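PDB 2FUK: XC6422 protein from Xanthomonas campestris, which is a small lidless member of the serine alpha/beta-hydrolase family and probably has hydrolase activity. Local coordinates for residues 56-61 / 72-77; 136-141 / 210-215. All coordinates share one frame; numbering follows the deposited sequence.

Contact 1. Residues 56-61 / 72-77; sequences KVVTMA and VVRFNF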
loop_
_atom_site.group_PDB
_atom_site.type_symbol
_atom_site.label_atom_id
_atom_site.label_comp_id
_atom_site.label_asym_id
_atom_site.label_seq_id
_atom_site.Cartn_x
_atom_site.Cartn_y
_atom_site.Cartn_z
ATOM N N LYS A 56 4.834 -1.487 -14.231
ATOM C CA LYS A 56 4.638 -0.895 -12.903
ATOM C C LYS A 56 3.254 -0.271 -12.669
ATOM O O LYS A 56 2.714 -0.342 -11.559
ATOM C CB LYS A 56 5.729 0.146 -12.635
ATOM C CG LYS A 56 7.164 -0.393 -12.696
ATOM C CD LYS A 56 8.172 0.770 -12.661
ATOM C CE LYS A 56 9.625 0.320 -12.834
ATOM N NZ LYS A 56 10.106 -0.571 -11.745
ATOM N N VAL A 57 2.683 0.359 -13.691
ATOM C CA VAL A 57 1.354 0.952 -13.536
ATOM C C VAL A 57 0.333 -0.181 -13.388
ATOM O O VAL A 57 -0.593 -0.101 -12.585
ATOM C CB VAL A 57 0.991 1.826 -14.757
ATOM C CG1 VAL A 57 -0.419 2.380 -14.613
ATOM C CG2 VAL A 57 1.994 2.949 -14.888
ATOM N N VAL A 58 0.509 -1.239 -14.177
ATOM C CA VAL A 58 -0.381 -2.390 -14.117
ATOM C C VAL A 58 -0.340 -3.051 -12.740
ATOM O O VAL A 58 -1.387 -3.363 -12.171
ATOM C CB VAL A 58 -0.001 -3.442 -15.189
ATOM C CG1 VAL A 58 -0.761 -4.740 -14.952
ATOM C CG2 VAL A 58 -0.314 -2.898 -16.575
ATOM N N THR A 59 0.859 -3.268 -12.203
ATOM C CA THR A 59 0.951 -3.914 -10.899
ATOM C C THR A 59 0.494 -3.036 -9.741
ATOM O O THR A 59 0.027 -3.559 -8.736
ATOM C CB THR A 59 2.370 -4.456 -10.615
ATOM O OG1 THR A 59 3.329 -3.398 -10.680
ATOM C CG2 THR A 59 2.723 -5.534 -11.633
ATOM N N MET A 60 0.617 -1.714 -9.861
ATOM C CA MET A 60 0.142 -0.862 -8.773
ATOM C C MET A 60 -1.380 -0.813 -8.829
ATOM O O MET A 60 -2.038 -0.706 -7.799
ATOM C CB MET A 60 0.711 0.556 -8.856
ATOM C CG MET A 60 0.179 1.480 -7.757
ATOM S SD MET A 60 0.464 0.845 -6.049
ATOM C CE MET A 60 1.469 2.194 -5.343
ATOM N N ALA A 61 -1.939 -0.888 -10.034
ATOM C CA ALA A 61 -3.389 -0.881 -10.167
ATOM C C ALA A 61 -3.890 -2.172 -9.537
ATOM O O ALA A 61 -4.918 -2.186 -8.861
ATOM C CB ALA A 61 -3.796 -0.821 -11.645
ATOM N N VAL A 72 -7.143 -10.230 -8.050
ATOM C CA VAL A 72 -6.792 -9.642 -9.332
ATOM C C VAL A 72 -6.082 -10.575 -10.294
ATOM O O VAL A 72 -5.212 -11.348 -9.904
ATOM C CB VAL A 72 -5.931 -8.373 -9.133
ATOM C CG1 VAL A 72 -6.690 -7.373 -8.279
ATOM C CG2 VAL A 72 -4.621 -8.721 -8.466
ATOM N N VAL A 73 -6.476 -10.496 -11.558
ATOM C CA VAL A 73 -5.877 -11.315 -12.599
ATOM C C VAL A 73 -5.168 -10.423 -13.605
ATOM O O VAL A 73 -5.752 -9.464 -14.107
ATOM C CB VAL A 73 -6.948 -12.140 -13.349
ATOM C CG1 VAL A 73 -6.304 -12.923 -14.494
ATOM C CG2 VAL A 73 -7.638 -13.089 -12.385
ATOM N N ARG A 74 -3.905 -10.734 -13.870
ATOM C CA ARG A 74 -3.114 -10.009 -14.852
ATOM C C ARG A 74 -2.782 -11.028 -15.935
ATOM O O ARG A 74 -2.806 -12.236 -15.683
ATOM C CB ARG A 74 -1.821 -9.476 -14.229
ATOM C CG ARG A 74 -2.035 -8.332 -13.252
ATOM C CD ARG A 74 -0.723 -7.928 -12.599
ATOM N NE ARG A 74 -0.257 -8.937 -11.653
ATOM C CZ ARG A 74 0.906 -9.582 -11.735
ATOM N NH1 ARG A 74 1.225 -10.479 -10.813
ATOM N NH2 ARG A 74 1.748 -9.338 -12.735
ATOM N N PHE A 75 -2.490 -10.555 -17.139
ATOM C CA PHE A 75 -2.148 -11.474 -18.213
ATOM C C PHE A 75 -1.463 -10.751 -19.358
ATOM O O PHE A 75 -1.593 -9.532 -19.516
ATOM C CB PHE A 75 -3.411 -12.207 -18.714
ATOM C CG PHE A 75 -4.302 -11.374 -19.600
ATOM C CD1 PHE A 75 -4.209 -11.465 -20.986
ATOM C CD2 PHE A 75 -5.249 -10.515 -19.047
ATOM C CE1 PHE A 75 -5.048 -10.716 -21.814
ATOM C CE2 PHE A 75 -6.090 -9.763 -19.858
ATOM C CZ PHE A 75 -5.992 -9.862 -21.247
ATOM N N ASN A 76 -0.707 -11.512 -20.141
ATOM C CA ASN A 76 -0.016 -10.954 -21.285
ATOM C C ASN A 76 -0.845 -11.144 -22.547
ATOM O O ASN A 76 -1.330 -12.240 -22.820
ATOM C CB ASN A 76 1.346 -11.631 -21.471
ATOM C CG ASN A 76 2.383 -11.123 -20.500
ATOM O OD1 ASN A 76 2.306 -9.989 -20.047
ATOM N ND2 ASN A 76 3.376 -11.955 -20.191
ATOM N N PHE A 77 -1.033 -10.060 -23.296
ATOM C CA PHE A 77 -1.762 -10.130 -24.555
ATOM C C PHE A 77 -0.901 -10.951 -25.509
ATOM O O PHE A 77 0.293 -11.146 -25.268
ATOM C CB PHE A 77 -1.959 -8.731 -25.150
ATOM C CG PHE A 77 -3.073 -7.940 -24.518
ATOM C CD1 PHE A 77 -4.371 -8.434 -24.490
ATOM C CD2 PHE A 77 -2.827 -6.677 -23.981
ATOM C CE1 PHE A 77 -5.418 -7.678 -23.936
ATOM C CE2 PHE A 77 -3.860 -5.917 -23.428
ATOM C CZ PHE A 77 -5.159 -6.417 -23.406
#
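Arg74 stretches from strand 71-75 to Val58 and Thr59 on helix 56-66, tying the last two elements of a beta-alpha-beta unit in the alpha/beta-hydrolase sheet, strand 38-43, helix 56-66, strand 71-75. Going along the strand, Val72 comes first and packs on Ala62 and Leu65, one and two turns further along the same helix. Val73 points to the other side of the sheet. Arg74 then carries the whole contact, and its side chain does so in two parts. Its aliphatic stem lies obliquely across Val58, with CD 4.0 Å and CG 4.2 Å from the CG1 methyl; the torsion of Val58, with CG1 opposite the backbone N (chi1 169°), holds that methyl out toward the strand. The arginine chain bends about its CG-CD bond (chi3 -71°), and its NH2 comes up obliquely to Thr59 CG2 at 4.1 Å. Outside the two segments NH1 makes a salt bridge with Asp27 OD1 and NH2 gives a hydrogen bond to Met53 O, which should limit how far the guanidinium can turn. Asn76, just past the strand, bonds Met53 N through OD1 and Asp23 OD1 through ND2. Back on the helix, while its methyl faces the arginine, Thr59 turns its hydroxyl to its own helix: OG1 gives a 3.2 Å bond to Lys56 O from above the carbonyl plane, on the same face as Met60 N.

Contact 2. Residues 136-141 / 210-215; sequences VLISIA and HGVRRW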
loop_
_atom_site.group_PDB
_atom_site.type_symbol
_atom_site.label_atom_id
_atom_site.label_comp_id
_atom_site.label_asym_id
_atom_site.label_seq_id
_atom_site.Cartn_x
_atom_site.Cartn_y
_atom_site.Cartn_z
ATOM N N VAL A 136 -17.752 -3.006 -12.995
ATOM C CA VAL A 136 -16.966 -1.784 -12.891
ATOM C C VAL A 136 -15.878 -1.788 -13.959
ATOM O O VAL A 136 -15.278 -2.831 -14.235
ATOM C CB VAL A 136 -16.271 -1.668 -11.508
ATOM C CG1 VAL A 136 -15.170 -0.599 -11.553
ATOM C CG2 VAL A 136 -17.284 -1.314 -10.441
ATOM N N LEU A 137 -15.640 -0.627 -14.565
ATOM C CA LEU A 137 -14.592 -0.481 -15.573
ATOM C C LEU A 137 -13.662 0.639 -15.124
ATOM O O LEU A 137 -14.128 1.701 -14.719
ATOM C CB LEU A 137 -15.180 -0.112 -16.934
ATOM C CG LEU A 137 -14.164 0.128 -18.059
ATOM C CD1 LEU A 137 -13.439 -1.170 -18.400
ATOM C CD2 LEU A 137 -14.884 0.667 -19.286
ATOM N N ILE A 138 -12.355 0.398 -15.183
ATOM C CA ILE A 138 -11.383 1.415 -14.797
ATOM C C ILE A 138 -10.454 1.656 -15.975
ATOM O O ILE A 138 -9.837 0.720 -16.483
ATOM C CB ILE A 138 -10.546 0.961 -13.588
ATOM C CG1 ILE A 138 -11.461 0.733 -12.386
ATOM C CG2 ILE A 138 -9.494 2.008 -13.259
ATOM C CD1 ILE A 138 -10.825 -0.103 -11.301
ATOM N N SER A 139 -10.375 2.909 -16.419
ATOM C CA SER A 139 -9.518 3.265 -17.545
ATOM C C SER A 139 -8.430 4.222 -17.093
ATOM O O SER A 139 -8.723 5.332 -16.671
ATOM C CB SER A 139 -10.335 3.946 -18.648
ATOM O OG SER A 139 -11.446 3.156 -19.022
ATOM N N ILE A 140 -7.182 3.784 -17.179
ATOM C CA ILE A 140 -6.055 4.615 -16.797
ATOM C C ILE A 140 -5.398 5.089 -18.091
ATOM O O ILE A 140 -4.892 4.287 -18.868
ATOM C CB ILE A 140 -5.042 3.812 -15.957
ATOM C CG1 ILE A 140 -5.750 3.217 -14.728
ATOM C CG2 ILE A 140 -3.892 4.717 -15.537
ATOM C CD1 ILE A 140 -4.882 2.267 -13.908
ATOM N N ALA A 141 -5.422 6.399 -18.310
ATOM C CA ALA A 141 -4.856 7.004 -19.505
ATOM C C ALA A 141 -5.451 6.433 -20.793
ATOM O O ALA A 141 -4.721 5.948 -21.665
ATOM C CB ALA A 141 -3.340 6.844 -19.509
ATOM N N HIS A 210 -10.085 5.554 -3.865
ATOM C CA HIS A 210 -11.159 6.475 -3.526
ATOM C C HIS A 210 -12.227 6.465 -4.611
ATOM O O HIS A 210 -13.421 6.610 -4.324
ATOM C CB HIS A 210 -10.622 7.893 -3.363
ATOM C CG HIS A 210 -11.676 8.882 -2.986
ATOM N ND1 HIS A 210 -12.312 8.858 -1.763
ATOM C CD2 HIS A 210 -12.240 9.896 -3.686
ATOM C CE1 HIS A 210 -13.222 9.814 -1.724
ATOM N NE2 HIS A 210 -13.199 10.458 -2.880
ATOM N N GLY A 211 -11.801 6.288 -5.858
ATOM C CA GLY A 211 -12.742 6.282 -6.959
ATOM C C GLY A 211 -13.691 5.101 -7.003
ATOM O O GLY A 211 -14.843 5.247 -7.409
ATOM N N VAL A 212 -13.223 3.928 -6.585
ATOM C CA VAL A 212 -14.072 2.738 -6.615
ATOM C C VAL A 212 -14.677 2.345 -5.264
ATOM O O VAL A 212 -15.528 1.463 -5.200
ATOM C CB VAL A 212 -13.307 1.502 -7.172
ATOM C CG1 VAL A 212 -12.744 1.811 -8.551
ATOM C CG2 VAL A 212 -12.199 1.081 -6.212
ATOM N N ARG A 213 -14.240 3.004 -4.198
ATOM C CA ARG A 213 -14.716 2.715 -2.841
ATOM C C ARG A 213 -16.206 2.411 -2.703
ATOM O O ARG A 213 -16.598 1.380 -2.143
ATOM C CB ARG A 213 -14.383 3.885 -1.918
ATOM C CG ARG A 213 -15.008 3.778 -0.537
ATOM C CD ARG A 213 -14.311 2.715 0.271
ATOM N NE ARG A 213 -12.924 3.074 0.545
ATOM C CZ ARG A 213 -12.004 2.220 0.982
ATOM N NH1 ARG A 213 -10.768 2.641 1.208
ATOM N NH2 ARG A 213 -12.310 0.941 1.166
ATOM N N ARG A 214 -17.037 3.320 -3.199
ATOM C CA ARG A 214 -18.478 3.164 -3.090
ATOM C C ARG A 214 -19.091 2.104 -3.997
ATOM O O ARG A 214 -20.290 1.828 -3.911
ATOM C CB ARG A 214 -19.160 4.516 -3.312
ATOM C CG ARG A 214 -19.034 5.439 -2.104
ATOM C CD ARG A 214 -19.426 6.871 -2.434
ATOM N NE ARG A 214 -19.342 7.747 -1.268
ATOM C CZ ARG A 214 -20.225 7.759 -0.272
ATOM N NH1 ARG A 214 -20.064 8.596 0.751
ATOM N NH2 ARG A 214 -21.269 6.943 -0.291
ATOM N N TRP A 215 -18.287 1.505 -4.868
ATOM C CA TRP A 215 -18.816 0.468 -5.744
ATOM C C TRP A 215 -18.489 -0.920 -5.205
ATOM O O TRP A 215 -18.847 -1.926 -5.809
ATOM C CB TRP A 215 -18.275 0.614 -7.170
ATOM C CG TRP A 215 -18.592 1.937 -7.800
ATOM C CD1 TRP A 215 -19.656 2.752 -7.520
ATOM C CD2 TRP A 215 -17.838 2.603 -8.823
ATOM N NE1 TRP A 215 -19.606 3.885 -8.300
ATOM C CE2 TRP A 215 -18.500 3.818 -9.109
ATOM C CE3 TRP A 215 -16.665 2.290 -9.524
ATOM C CZ2 TRP A 215 -18.023 4.723 -10.070
ATOM C CZ3 TRP A 215 -16.196 3.188 -10.476
ATOM C CH2 TRP A 215 -16.873 4.388 -10.739
#
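Trp215 N gives a 2.8 Å hydrogen bond to Val212 O, closing a turn at the end of helix 201-212; these same two residues pack against strand 136-140. Both meetings across the contact are purely apolar. At the start of the strand, Val136 sends both methyls to the benzo ring of Trp215: CG1 and CG2 each lie 3.8 Å from CE3, so both branches of the valine converge on that one ring atom. The same fork reaches a little further on each prong, CG2 to Trp215 CB at 3.9 Å and CG1 to Trp215 CZ3 at 4.1 Å. The approach is oblique to the indole. One face of this ring carries Gly211 O, which stands above the plane but shifted toward the rim.

Two residues along, Ile138 meets Val212 at about a right angle. Its extended chain (chi2 162°) carries the terminal methyl toward the helix, and CD1 ends 3.9 Å from Val212 CG1. The alternation of a strand explains the pairing: Val136 and Ile138 share the face turned to the helix, while Leu137 between them points away and packs on Ser125 and Leu126 of helix 120-132. Strand 136-140 thus lies between the C-terminal helix and helix 120-132, in the alpha/beta/alpha layering of the hydrolase fold. It runs parallel to its neighbours 112-118 and 158-163, and Leu159 of the latter also touches both Val212 and Trp215.

Overall arrangement
Contacts 1 and 2 follow one another along the chain and cover the same face of the central sheet, their centres about 15 Å apart. They touch through Ile140, the strand residue two beyond Ile138: its CD1 lies 4.0 Å from Ala61 CB, and its CG2 is 4.3 Å from Val57 CG1. Helix 56-66 therefore borders the core that helix 201-212 helps to cover. Strand 112-118, between strands 38-43 and 136-140, leads into the probable nucleophile elbow with Ser119, which would form a catalytic triad with His195 and Asp166. Val58 of contact 1 and Ile138 of contact 2 both lie near this elbow without touching it.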